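Local coordinates for protein lectin CEL-I, N-acetyl-D-galactosamine-specific C-type (Cucumaria echinata, PDB 1WMZ) that binds N-acetyl-D-galactosamine in a calcium-dependent manner, as a C-type lectin of a sea cucumber, at residues A[59-64]-A[112-117]; A[69-74]-A[132-137]; A[99-104]-A[122-127]. One frame throughout, in Å; residues are numbered along the deposited sequence.

Contact 1: A[59-64]-A[112-117]. With NGA (2-acetamido-2-deoxy-beta-D-galactopyranose), chain E.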
loop_
_atom_site.group_PDB
_atom_site.type_symbol
_atom_site.label_atom_id
_atom_site.label_comp_id
_atom_site.label_asym_id
_atom_site.label_seq_id
_atom_site.Cartn_x
_atom_site.Cartn_y
_atom_site.Cartn_z
ATOM N N ASN A 59 -15.809 1.292 -16.018
ATOM C CA ASN A 59 -15.354 2.519 -16.701
ATOM C C ASN A 59 -13.836 2.572 -16.850
ATOM O O ASN A 59 -13.333 2.993 -17.875
ATOM C CB ASN A 59 -15.914 3.780 -15.995
ATOM C CG ASN A 59 -17.412 3.984 -16.260
ATOM O OD1 ASN A 59 -17.928 3.581 -17.305
ATOM N ND2 ASN A 59 -18.100 4.606 -15.329
ATOM N N TYR A 60 -13.102 2.069 -15.847
ATOM C CA TYR A 60 -11.647 1.919 -15.921
ATOM C C TYR A 60 -11.273 0.939 -17.043
ATOM O O TYR A 60 -10.412 1.226 -17.908
ATOM C CB TYR A 60 -11.094 1.488 -14.522
ATOM C CG TYR A 60 -9.615 1.129 -14.425
ATOM C CD1 TYR A 60 -8.656 1.709 -15.251
ATOM C CD2 TYR A 60 -9.168 0.228 -13.461
ATOM C CE1 TYR A 60 -7.337 1.385 -15.134
ATOM C CE2 TYR A 60 -7.829 -0.125 -13.356
ATOM C CZ TYR A 60 -6.915 0.471 -14.189
ATOM O OH TYR A 60 -5.615 0.117 -14.071
ATOM N N TRP A 61 -11.940 -0.216 -17.069
ATOM C CA TRP A 61 -11.678 -1.230 -18.058
ATOM C C TRP A 61 -11.918 -0.702 -19.466
ATOM O O TRP A 61 -10.998 -0.763 -20.306
ATOM C CB TRP A 61 -12.536 -2.485 -17.778
ATOM C CG TRP A 61 -12.586 -3.474 -18.866
ATOM C CD1 TRP A 61 -11.604 -3.795 -19.755
ATOM C CD2 TRP A 61 -13.698 -4.299 -19.175
ATOM N NE1 TRP A 61 -12.046 -4.775 -20.615
ATOM C CE2 TRP A 61 -13.340 -5.096 -20.279
ATOM C CE3 TRP A 61 -14.982 -4.441 -18.640
ATOM C CZ2 TRP A 61 -14.211 -6.024 -20.835
ATOM C CZ3 TRP A 61 -15.860 -5.345 -19.224
ATOM C CH2 TRP A 61 -15.471 -6.118 -20.306
ATOM N N ARG A 62 -13.110 -0.165 -19.705
ATOM C CA ARG A 62 -13.526 0.245 -21.057
ATOM C C ARG A 62 -12.928 1.585 -21.486
ATOM O O ARG A 62 -13.122 1.998 -22.634
ATOM C CB ARG A 62 -15.046 0.303 -21.181
ATOM C CG ARG A 62 -15.752 -1.013 -20.803
ATOM C CD ARG A 62 -15.253 -2.248 -21.507
ATOM N NE ARG A 62 -15.504 -2.132 -22.950
ATOM C CZ ARG A 62 -15.014 -2.945 -23.873
ATOM N NH1 ARG A 62 -14.252 -3.982 -23.555
ATOM N NH2 ARG A 62 -15.306 -2.715 -25.151
ATOM N N GLY A 63 -12.226 2.266 -20.578
ATOM C CA GLY A 63 -11.450 3.443 -20.947
ATOM C C GLY A 63 -10.172 3.053 -21.659
ATOM O O GLY A 63 -9.612 3.847 -22.427
ATOM N N ILE A 64 -9.691 1.839 -21.401
ATOM C CA ILE A 64 -8.456 1.341 -21.989
ATOM C C ILE A 64 -8.716 0.326 -23.105
ATOM O O ILE A 64 -8.037 0.331 -24.127
ATOM C CB ILE A 64 -7.585 0.728 -20.886
ATOM C CG1 ILE A 64 -7.071 1.853 -19.958
ATOM C CG2 ILE A 64 -6.407 -0.068 -21.467
ATOM C CD1 ILE A 64 -6.880 1.438 -18.555
ATOM N N GLY A 112 -16.733 -15.977 -12.688
ATOM C CA GLY A 112 -17.430 -14.748 -12.934
ATOM C C GLY A 112 -16.660 -13.760 -13.786
ATOM O O GLY A 112 -15.457 -13.714 -13.743
ATOM N N GLN A 113 -17.381 -12.941 -14.525
ATOM C CA GLN A 113 -16.788 -11.957 -15.435
ATOM C C GLN A 113 -17.830 -10.907 -15.825
ATOM O O GLN A 113 -19.038 -11.204 -15.891
ATOM C CB GLN A 113 -16.243 -12.663 -16.685
ATOM C CG GLN A 113 -17.363 -13.431 -17.481
ATOM C CD GLN A 113 -16.942 -14.079 -18.840
ATOM O OE1 GLN A 113 -17.830 -14.379 -19.669
ATOM N NE2 GLN A 113 -15.661 -14.333 -19.041
ATOM N N PHE A 114 -17.374 -9.688 -16.089
ATOM C CA PHE A 114 -18.182 -8.626 -16.651
ATOM C C PHE A 114 -18.268 -8.878 -18.166
ATOM O O PHE A 114 -17.244 -9.152 -18.799
ATOM C CB PHE A 114 -17.473 -7.268 -16.568
ATOM C CG PHE A 114 -17.484 -6.585 -15.212
ATOM C CD1 PHE A 114 -17.044 -5.256 -15.130
ATOM C CD2 PHE A 114 -17.877 -7.231 -14.049
ATOM C CE1 PHE A 114 -17.020 -4.573 -13.908
ATOM C CE2 PHE A 114 -17.841 -6.559 -12.835
ATOM C CZ PHE A 114 -17.419 -5.232 -12.763
ATOM N N ARG A 115 -19.463 -8.729 -18.721
ATOM C CA ARG A 115 -19.623 -8.414 -20.138
ATOM C C ARG A 115 -19.177 -6.990 -20.469
ATOM O O ARG A 115 -19.128 -6.118 -19.591
ATOM C CB ARG A 115 -21.081 -8.573 -20.542
ATOM C CG ARG A 115 -21.549 -9.960 -20.556
ATOM C CD ARG A 115 -23.005 -10.061 -20.869
ATOM N NE ARG A 115 -23.421 -11.448 -21.059
ATOM C CZ ARG A 115 -24.689 -11.811 -21.192
ATOM N NH1 ARG A 115 -25.661 -10.898 -21.155
ATOM N NH2 ARG A 115 -24.993 -13.088 -21.313
ATOM N N HIS A 116 -18.906 -6.726 -21.754
ATOM C CA HIS A 116 -18.607 -5.356 -22.165
ATOM C C HIS A 116 -19.851 -4.478 -22.366
ATOM O O HIS A 116 -19.723 -3.304 -22.620
ATOM C CB HIS A 116 -17.732 -5.343 -23.433
ATOM C CG HIS A 116 -18.484 -5.649 -24.695
ATOM N ND1 HIS A 116 -18.645 -6.931 -25.174
ATOM C CD2 HIS A 116 -19.098 -4.831 -25.585
ATOM C CE1 HIS A 116 -19.335 -6.892 -26.305
ATOM N NE2 HIS A 116 -19.633 -5.631 -26.570
ATOM N N THR A 117 -21.046 -5.057 -22.259
ATOM C CA THR A 117 -22.324 -4.355 -22.398
ATOM C C THR A 117 -23.090 -4.262 -21.093
ATOM O O THR A 117 -22.767 -4.943 -20.103
ATOM C CB THR A 117 -23.233 -5.135 -23.355
ATOM O OG1 THR A 117 -23.372 -6.484 -22.877
ATOM C CG2 THR A 117 -22.623 -5.238 -24.746
HETATM C C1 NGA E . -23.773 -16.352 -23.208
HETATM C C2 NGA E . -22.652 -16.579 -22.153
HETATM C C3 NGA E . -22.326 -17.972 -21.703
HETATM C C4 NGA E . -23.477 -18.925 -21.780
HETATM C C5 NGA E . -24.520 -18.693 -22.846
HETATM C C6 NGA E . -25.797 -19.543 -22.688
HETATM C C7 NGA E . -21.290 -14.567 -22.066
HETATM C C8 NGA E . -19.970 -13.963 -22.464
HETATM N N2 NGA E . -21.458 -15.839 -22.449
HETATM O O1 NGA E . -24.338 -15.036 -23.235
HETATM O O3 NGA E . -21.612 -18.120 -20.459
HETATM O O4 NGA E . -24.225 -18.609 -20.599
HETATM O O5 NGA E . -24.803 -17.358 -23.231
HETATM O O6 NGA E . -26.437 -19.445 -23.968
HETATM O O7 NGA E . -22.124 -13.951 -21.429
#

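Contact 2: A[69-74]-A[132-137]. With NGA (2-acetamido-2-deoxy-beta-D-galactopyranose), chain E.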
loop_
_atom_site.group_PDB
_atom_site.type_symbol
_atom_site.label_atom_id
_atom_site.label_comp_id
_atom_site.label_asym_id
_atom_site.label_seq_id
_atom_site.Cartn_x
_atom_site.Cartn_y
_atom_site.Cartn_z
ATOM N N GLY A 69 -15.688 -8.261 -25.604
ATOM C CA GLY A 69 -15.120 -9.268 -24.755
ATOM C C GLY A 69 -15.475 -9.035 -23.306
ATOM O O GLY A 69 -16.241 -8.157 -22.955
ATOM N N GLN A 70 -14.848 -9.853 -22.478
ATOM C CA GLN A 70 -15.170 -9.907 -21.051
ATOM C C GLN A 70 -13.966 -9.571 -20.158
ATOM O O GLN A 70 -12.826 -9.519 -20.624
ATOM C CB GLN A 70 -15.675 -11.301 -20.715
ATOM C CG GLN A 70 -17.063 -11.557 -21.381
ATOM C CD GLN A 70 -16.955 -11.999 -22.851
ATOM O OE1 GLN A 70 -16.293 -12.977 -23.162
ATOM N NE2 GLN A 70 -17.643 -11.296 -23.718
ATOM N N LEU A 71 -14.249 -9.416 -18.852
ATOM C CA LEU A 71 -13.264 -9.065 -17.832
ATOM C C LEU A 71 -13.466 -9.950 -16.615
ATOM O O LEU A 71 -14.534 -9.868 -16.008
ATOM C CB LEU A 71 -13.490 -7.623 -17.397
ATOM C CG LEU A 71 -12.552 -7.167 -16.243
ATOM C CD1 LEU A 71 -11.141 -6.891 -16.825
ATOM C CD2 LEU A 71 -13.097 -5.997 -15.543
ATOM N N TRP A 72 -12.485 -10.781 -16.281
ATOM C CA TRP A 72 -12.590 -11.701 -15.150
ATOM C C TRP A 72 -12.730 -10.892 -13.863
ATOM O O TRP A 72 -12.100 -9.854 -13.697
ATOM C CB TRP A 72 -11.376 -12.604 -15.013
ATOM C CG TRP A 72 -11.197 -13.684 -16.058
ATOM C CD1 TRP A 72 -10.091 -13.886 -16.860
ATOM C CD2 TRP A 72 -12.153 -14.683 -16.450
ATOM N NE1 TRP A 72 -10.300 -14.952 -17.702
ATOM C CE2 TRP A 72 -11.552 -15.464 -17.470
ATOM C CE3 TRP A 72 -13.444 -15.016 -16.028
ATOM C CZ2 TRP A 72 -12.210 -16.533 -18.065
ATOM C CZ3 TRP A 72 -14.075 -16.042 -16.605
ATOM C CH2 TRP A 72 -13.463 -16.825 -17.605
ATOM N N ILE A 73 -13.563 -11.384 -12.945
ATOM C CA ILE A 73 -13.637 -10.823 -11.606
ATOM C C ILE A 73 -13.482 -11.996 -10.657
ATOM O O ILE A 73 -13.553 -13.136 -11.074
ATOM C CB ILE A 73 -14.982 -10.039 -11.370
ATOM C CG1 ILE A 73 -16.240 -10.950 -11.512
ATOM C CG2 ILE A 73 -15.093 -8.837 -12.348
ATOM C CD1 ILE A 73 -17.494 -10.226 -11.222
ATOM N N GLY A 74 -13.296 -11.729 -9.367
ATOM C CA GLY A 74 -12.990 -12.797 -8.419
ATOM C C GLY A 74 -14.156 -13.638 -7.905
ATOM O O GLY A 74 -14.071 -14.237 -6.840
ATOM N N LYS A 132 -9.943 -10.652 -20.382
ATOM C CA LYS A 132 -8.993 -9.726 -19.746
ATOM C C LYS A 132 -9.158 -9.847 -18.223
ATOM O O LYS A 132 -10.035 -10.597 -17.735
ATOM C CB LYS A 132 -9.206 -8.307 -20.234
ATOM C CG LYS A 132 -9.267 -8.114 -21.808
ATOM C CD LYS A 132 -8.022 -8.630 -22.522
ATOM C CE LYS A 132 -8.135 -8.381 -24.090
ATOM N NZ LYS A 132 -8.639 -7.051 -24.455
ATOM N N TYR A 133 -8.344 -9.131 -17.449
ATOM C CA TYR A 133 -8.517 -9.223 -15.990
ATOM C C TYR A 133 -8.162 -7.962 -15.228
ATOM O O TYR A 133 -7.551 -7.040 -15.738
ATOM C CB TYR A 133 -7.832 -10.455 -15.419
ATOM C CG TYR A 133 -6.308 -10.471 -15.458
ATOM C CD1 TYR A 133 -5.609 -10.846 -16.615
ATOM C CD2 TYR A 133 -5.568 -10.212 -14.304
ATOM C CE1 TYR A 133 -4.208 -10.886 -16.634
ATOM C CE2 TYR A 133 -4.195 -10.266 -14.317
ATOM C CZ TYR A 133 -3.520 -10.596 -15.480
ATOM O OH TYR A 133 -2.141 -10.611 -15.439
ATOM N N MET A 134 -8.606 -7.923 -13.974
ATOM C CA MET A 134 -8.483 -6.727 -13.163
ATOM C C MET A 134 -8.120 -7.167 -11.748
ATOM O O MET A 134 -8.742 -8.037 -11.208
ATOM C CB MET A 134 -9.834 -6.008 -13.171
ATOM C CG MET A 134 -10.008 -4.940 -12.157
ATOM S SD MET A 134 -9.505 -3.370 -12.690
ATOM C CE MET A 134 -10.527 -2.987 -14.301
ATOM N N CYS A 135 -7.078 -6.579 -11.178
ATOM C CA CYS A 135 -6.664 -6.894 -9.809
ATOM C C CYS A 135 -7.045 -5.744 -8.868
ATOM O O CYS A 135 -7.266 -4.601 -9.277
ATOM C CB CYS A 135 -5.158 -7.137 -9.758
ATOM S SG CYS A 135 -4.509 -8.422 -10.848
ATOM N N LYS A 136 -7.154 -6.090 -7.589
ATOM C CA LYS A 136 -7.603 -5.172 -6.544
ATOM C C LYS A 136 -6.745 -5.394 -5.323
ATOM O O LYS A 136 -6.526 -6.519 -4.937
ATOM C CB LYS A 136 -9.055 -5.445 -6.189
ATOM C CG LYS A 136 -9.679 -4.613 -5.061
ATOM C CD LYS A 136 -11.144 -5.014 -4.899
ATOM C CE LYS A 136 -11.807 -4.315 -3.702
ATOM N NZ LYS A 136 -13.287 -4.567 -3.587
ATOM N N LEU A 137 -6.286 -4.316 -4.700
ATOM C CA LEU A 137 -5.584 -4.421 -3.411
ATOM C C LEU A 137 -6.543 -4.167 -2.274
ATOM O O LEU A 137 -7.314 -3.215 -2.329
ATOM C CB LEU A 137 -4.447 -3.414 -3.287
ATOM C CG LEU A 137 -3.342 -3.451 -4.358
ATOM C CD1 LEU A 137 -2.269 -2.410 -3.988
ATOM C CD2 LEU A 137 -2.762 -4.820 -4.512
HETATM C C1 NGA E . -23.773 -16.352 -23.208
HETATM C C2 NGA E . -22.652 -16.579 -22.153
HETATM C C3 NGA E . -22.326 -17.972 -21.703
HETATM C C4 NGA E . -23.477 -18.925 -21.780
HETATM C C5 NGA E . -24.520 -18.693 -22.846
HETATM C C6 NGA E . -25.797 -19.543 -22.688
HETATM C C7 NGA E . -21.290 -14.567 -22.066
HETATM C C8 NGA E . -19.970 -13.963 -22.464
HETATM N N2 NGA E . -21.458 -15.839 -22.449
HETATM O O1 NGA E . -24.338 -15.036 -23.235
HETATM O O3 NGA E . -21.612 -18.120 -20.459
HETATM O O4 NGA E . -24.225 -18.609 -20.599
HETATM O O5 NGA E . -24.803 -17.358 -23.231
HETATM O O6 NGA E . -26.437 -19.445 -23.968
HETATM O O7 NGA E . -22.124 -13.951 -21.429
#

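Contact 3: A[99-104]-A[122-127]. With CA (calcium ion), chain G; CA (calcium ion), chain F; NGA (2-acetamido-2-deoxy-beta-D-galactopyranose), chain E.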
loop_
_atom_site.group_PDB
_atom_site.type_symbol
_atom_site.label_atom_id
_atom_site.label_comp_id
_atom_site.label_asym_id
_atom_site.label_seq_id
_atom_site.Cartn_x
_atom_site.Cartn_y
_atom_site.Cartn_z
ATOM N N GLY A 99 -29.287 -10.821 -17.544
ATOM C CA GLY A 99 -30.484 -11.632 -17.727
ATOM C C GLY A 99 -30.099 -13.022 -18.214
ATOM O O GLY A 99 -29.337 -13.169 -19.174
ATOM N N GLY A 100 -30.625 -14.034 -17.537
ATOM C CA GLY A 100 -30.388 -15.436 -17.884
ATOM C C GLY A 100 -29.156 -16.066 -17.254
ATOM O O GLY A 100 -28.847 -17.256 -17.506
ATOM N N GLN A 101 -28.467 -15.277 -16.418
ATOM C CA GLN A 101 -27.222 -15.684 -15.760
ATOM C C GLN A 101 -27.357 -15.583 -14.235
ATOM O O GLN A 101 -28.122 -14.742 -13.733
ATOM C CB GLN A 101 -26.078 -14.752 -16.223
ATOM C CG GLN A 101 -25.881 -14.688 -17.734
ATOM C CD GLN A 101 -25.561 -16.027 -18.367
ATOM O OE1 GLN A 101 -25.128 -16.946 -17.712
ATOM N NE2 GLN A 101 -25.816 -16.143 -19.673
ATOM N N PRO A 102 -26.639 -16.401 -13.487
ATOM C CA PRO A 102 -25.729 -17.440 -13.974
ATOM C C PRO A 102 -26.513 -18.691 -14.386
ATOM O O PRO A 102 -27.606 -18.930 -13.874
ATOM C CB PRO A 102 -24.889 -17.771 -12.725
ATOM C CG PRO A 102 -25.836 -17.580 -11.618
ATOM C CD PRO A 102 -26.709 -16.423 -12.012
ATOM N N ASP A 103 -25.961 -19.472 -15.289
ATOM C CA ASP A 103 -26.684 -20.622 -15.873
ATOM C C ASP A 103 -25.896 -21.922 -15.910
ATOM O O ASP A 103 -26.384 -22.918 -16.391
ATOM C CB ASP A 103 -27.210 -20.262 -17.283
ATOM C CG ASP A 103 -26.100 -20.015 -18.282
ATOM O OD1 ASP A 103 -26.385 -19.875 -19.518
ATOM O OD2 ASP A 103 -24.899 -19.916 -17.914
ATOM N N ASN A 104 -24.669 -21.934 -15.416
ATOM C CA ASN A 104 -23.822 -23.114 -15.443
ATOM C C ASN A 104 -23.873 -23.869 -16.781
ATOM O O ASN A 104 -23.999 -25.084 -16.820
ATOM C CB ASN A 104 -24.196 -24.051 -14.272
ATOM C CG ASN A 104 -23.111 -25.032 -13.932
ATOM O OD1 ASN A 104 -21.921 -24.686 -13.801
ATOM N ND2 ASN A 104 -23.503 -26.277 -13.749
ATOM N N TRP A 122 -22.915 -9.273 -15.287
ATOM C CA TRP A 122 -22.072 -10.424 -15.033
ATOM C C TRP A 122 -22.558 -11.688 -15.729
ATOM O O TRP A 122 -23.773 -11.916 -15.903
ATOM C CB TRP A 122 -21.990 -10.745 -13.556
ATOM C CG TRP A 122 -21.572 -9.645 -12.632
ATOM C CD1 TRP A 122 -21.095 -8.396 -12.946
ATOM C CD2 TRP A 122 -21.574 -9.726 -11.205
ATOM N NE1 TRP A 122 -20.844 -7.684 -11.788
ATOM C CE2 TRP A 122 -21.150 -8.475 -10.709
ATOM C CE3 TRP A 122 -21.977 -10.717 -10.291
ATOM C CZ2 TRP A 122 -21.018 -8.214 -9.348
ATOM C CZ3 TRP A 122 -21.858 -10.444 -8.931
ATOM C CH2 TRP A 122 -21.365 -9.209 -8.485
ATOM N N ASN A 123 -21.595 -12.531 -16.025
ATOM C CA ASN A 123 -21.795 -13.852 -16.602
ATOM C C ASN A 123 -20.893 -14.850 -15.904
ATOM O O ASN A 123 -19.771 -14.541 -15.504
ATOM C CB ASN A 123 -21.439 -13.857 -18.081
ATOM C CG ASN A 123 -21.480 -15.229 -18.673
ATOM O OD1 ASN A 123 -22.526 -15.897 -18.574
ATOM N ND2 ASN A 123 -20.384 -15.671 -19.303
ATOM N N ASP A 124 -21.362 -16.081 -15.763
ATOM C CA ASP A 124 -20.467 -17.161 -15.401
ATOM C C ASP A 124 -19.944 -17.850 -16.643
ATOM O O ASP A 124 -20.727 -18.130 -17.544
ATOM C CB ASP A 124 -21.146 -18.188 -14.470
ATOM C CG ASP A 124 -22.406 -18.801 -15.063
ATOM O OD1 ASP A 124 -23.040 -18.163 -15.937
ATOM O OD2 ASP A 124 -22.841 -19.886 -14.643
ATOM N N ASN A 125 -18.644 -18.128 -16.698
ATOM C CA ASN A 125 -18.016 -18.785 -17.832
ATOM C C ASN A 125 -17.046 -19.921 -17.375
ATOM O O ASN A 125 -16.874 -20.151 -16.174
ATOM C CB ASN A 125 -17.314 -17.710 -18.690
ATOM C CG ASN A 125 -17.324 -18.034 -20.183
ATOM O OD1 ASN A 125 -17.154 -19.191 -20.579
ATOM N ND2 ASN A 125 -17.450 -17.020 -20.987
ATOM N N SER A 126 -16.456 -20.663 -18.324
ATOM C CA SER A 126 -15.708 -21.894 -18.035
ATOM C C SER A 126 -14.201 -21.673 -17.805
ATOM O O SER A 126 -13.687 -20.568 -17.989
ATOM C CB SER A 126 -15.860 -22.861 -19.205
ATOM O OG SER A 126 -15.188 -22.319 -20.324
ATOM N N ALA A 127 -13.514 -22.738 -17.432
ATOM C CA ALA A 127 -12.062 -22.721 -17.202
ATOM C C ALA A 127 -11.288 -22.601 -18.522
ATOM O O ALA A 127 -10.091 -22.263 -18.521
ATOM C CB ALA A 127 -11.624 -23.950 -16.436
HETATM CA CA CA G . -23.040 -18.335 -18.373
HETATM CA CA CA F . -21.177 -23.175 -11.818
HETATM C C1 NGA E . -23.773 -16.352 -23.208
HETATM C C2 NGA E . -22.652 -16.579 -22.153
HETATM C C3 NGA E . -22.326 -17.972 -21.703
HETATM C C4 NGA E . -23.477 -18.925 -21.780
HETATM C C5 NGA E . -24.520 -18.693 -22.846
HETATM C C6 NGA E . -25.797 -19.543 -22.688
HETATM C C7 NGA E . -21.290 -14.567 -22.066
HETATM C C8 NGA E . -19.970 -13.963 -22.464
HETATM N N2 NGA E . -21.458 -15.839 -22.449
HETATM O O1 NGA E . -24.338 -15.036 -23.235
HETATM O O3 NGA E . -21.612 -18.120 -20.459
HETATM O O4 NGA E . -24.225 -18.609 -20.599
HETATM O O5 NGA E . -24.803 -17.358 -23.231
HETATM O O6 NGA E . -26.437 -19.445 -23.968
HETATM O O7 NGA E . -22.124 -13.951 -21.429
HETATM O O HOH W 1 -22.783 -21.563 -12.525
#

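Contact 1: A[59-64]-A[112-117]
A chi1 of 167° swings the Trp61 indole away from its own backbone N and out toward Phe114, Arg115 and His116, where strand 109-114 runs into a loop. The far rim of the six-membered ring does the touching. CZ3 of Trp61 lies 3.4 Å from O of Arg115, which sits near the ring plane at its edge, and 3.7 Å from CB of Phe114. CH2 of Trp61 rests 3.7 Å from CA of His116. Arg62, bent at chi2 and chi3, folds back so that its CD covers one indole face, and CB of His116 stands over one face of the Arg62 guanidinium, 3.7 Å from CZ of Arg62; the imidazole and guanidinium planes are 39° apart. Here helix 51-64 of the C-type lectin fold packs against the strand that leads to the sugar. NE1 of Trp61 is hydrogen-bonded to OD1 of Asp65, and NH1 of Arg62 to O of Gln67. Arg115 points its CB away from the helix, and its chain, extended from CG to NE, reaches the sugar, where O7 of N-acetylgalactosamine accepts bonds at the guanidinium edge from NE (2.8 Å) and NH2 (3.0 Å) of Arg115.

Contact 2: A[69-74]-A[132-137]
Leu71 and Lys132 face each other as a parallel beta bridge, gripped by two backbone bonds: N of Lys132 donates to O of Gln70 (3.1 Å), and N of Trp72 to O of Lys132 (2.9 Å), the latter nearly straight at 174°. CA of Leu71 adds a CA-H...O contact to the same Lys132 carbonyl. Packing is tight on the buried side of Leu71 and Met134, where a chi1 of 176° carries the Leu71 branch over to the second strand and sets CD1 of Leu71 3.5 Å from C of Tyr133 and 4.0 Å from CB of Met134. On the other face of the sheet, CB of Tyr133 meets the Trp72 indole at its edge and lies 4.2 Å from CB of Trp72. The contact is looser beyond Trp72, where the strands, at 40° to each other, diverge: O of Trp72 and N of Met134 stay 4.0 Å apart, buried and without a partner. At the sugar end the partly exposed Gln70 turns its CB away from the strand, and its flat amide touches the acetyl methyl C8 of N-acetylgalactosamine, CD of Gln70 being 3.6 Å from it. Strand 109-114 also pairs with strand 71-73, and strand 13-22 with strand 131-139; Trp72 and Tyr133 pack on Ala27 of helix 24-32, while Leu71 and Met134 touch Trp61 of helix 51-64.

Contact 3: A[99-104]-A[122-127]
Gln101, Asp103, Asn123 and Asp124 converge on one calcium ion, and metal bonds carry most of this contact. OE1 of Gln101 (2.6 Å), OD2 of Asp103 and OD1 of Asn123 bind it, while Asp124 binds twice, through its carbonyl O and through OD1 (2.4 Å). The shared ion brings OE1 of Gln101 within 2.9 Å of OD1 of Asn123, an oxygen pair that would otherwise repel; the two amides stand almost perpendicular, 89° between planes. Glu109 and hydroxyls O3 and O4 of N-acetylgalactosamine complete the shell.

The hydrogen bonds between the segments centre on Asp124, which, with CG between its backbone N and carbonyl carbon (chi1 57°), turns its carboxylate to the loop backbone. OD2 of Asp124 takes N of Asn104 on its syn lone pair at 2.9 Å, and OD1 of Asp124 takes N of Asp103 from the syn side, somewhat out of plane. A water donates to OD2 of Asp124 and binds a second calcium ion, which OD1 of Asn104 also holds. The sugar is gripped from both segments: NE2 of Gln101 donates to O4 (3.1 Å) and ND2 of Asn123 to O3 (3.0 Å), the Asn123 amide being steadied by OE1 of Gln113. OD1 of Asp103 also comes within 2.7 Å of O4 of the sugar.

Van der Waals contact is slight: CB of Pro102 lies against the Asp124 carboxylate, 3.5 Å from OD2 of Asp124. The peptide bond before Pro102 is cis, as in other C-type lectins, and Gln101-Pro102-Asp103 is the QPD motif associated with galactose-type specificity; with the Trp122-Asn123-Asp124 WND motif it forms the classical calcium-dependent sugar site.

In the fold
Going from the N terminus, helix 51-64 supplies the first half of contact 1 and leads into strand 71-73, the first half of contact 2. The long loop after strand 85-86 then opens contact 3 at 99-104. Contact 1 closes when the chain returns at 112-117, contact 3 at 122-127, and contact 2 last, at 132-137. Contact 3 is thus nested within the loop of contact 2, while contact 1 crosses both. The sheet joins them: strand 109-114 lies between strands 71-73 and 122-126, with probable backbone hydrogen bonds joining Phe114 to Leu71 and Gln113 to Asn123. Helix, central sheet and calcium-binding loop are tied together, and all three contacts reach the same N-acetylgalactosamine.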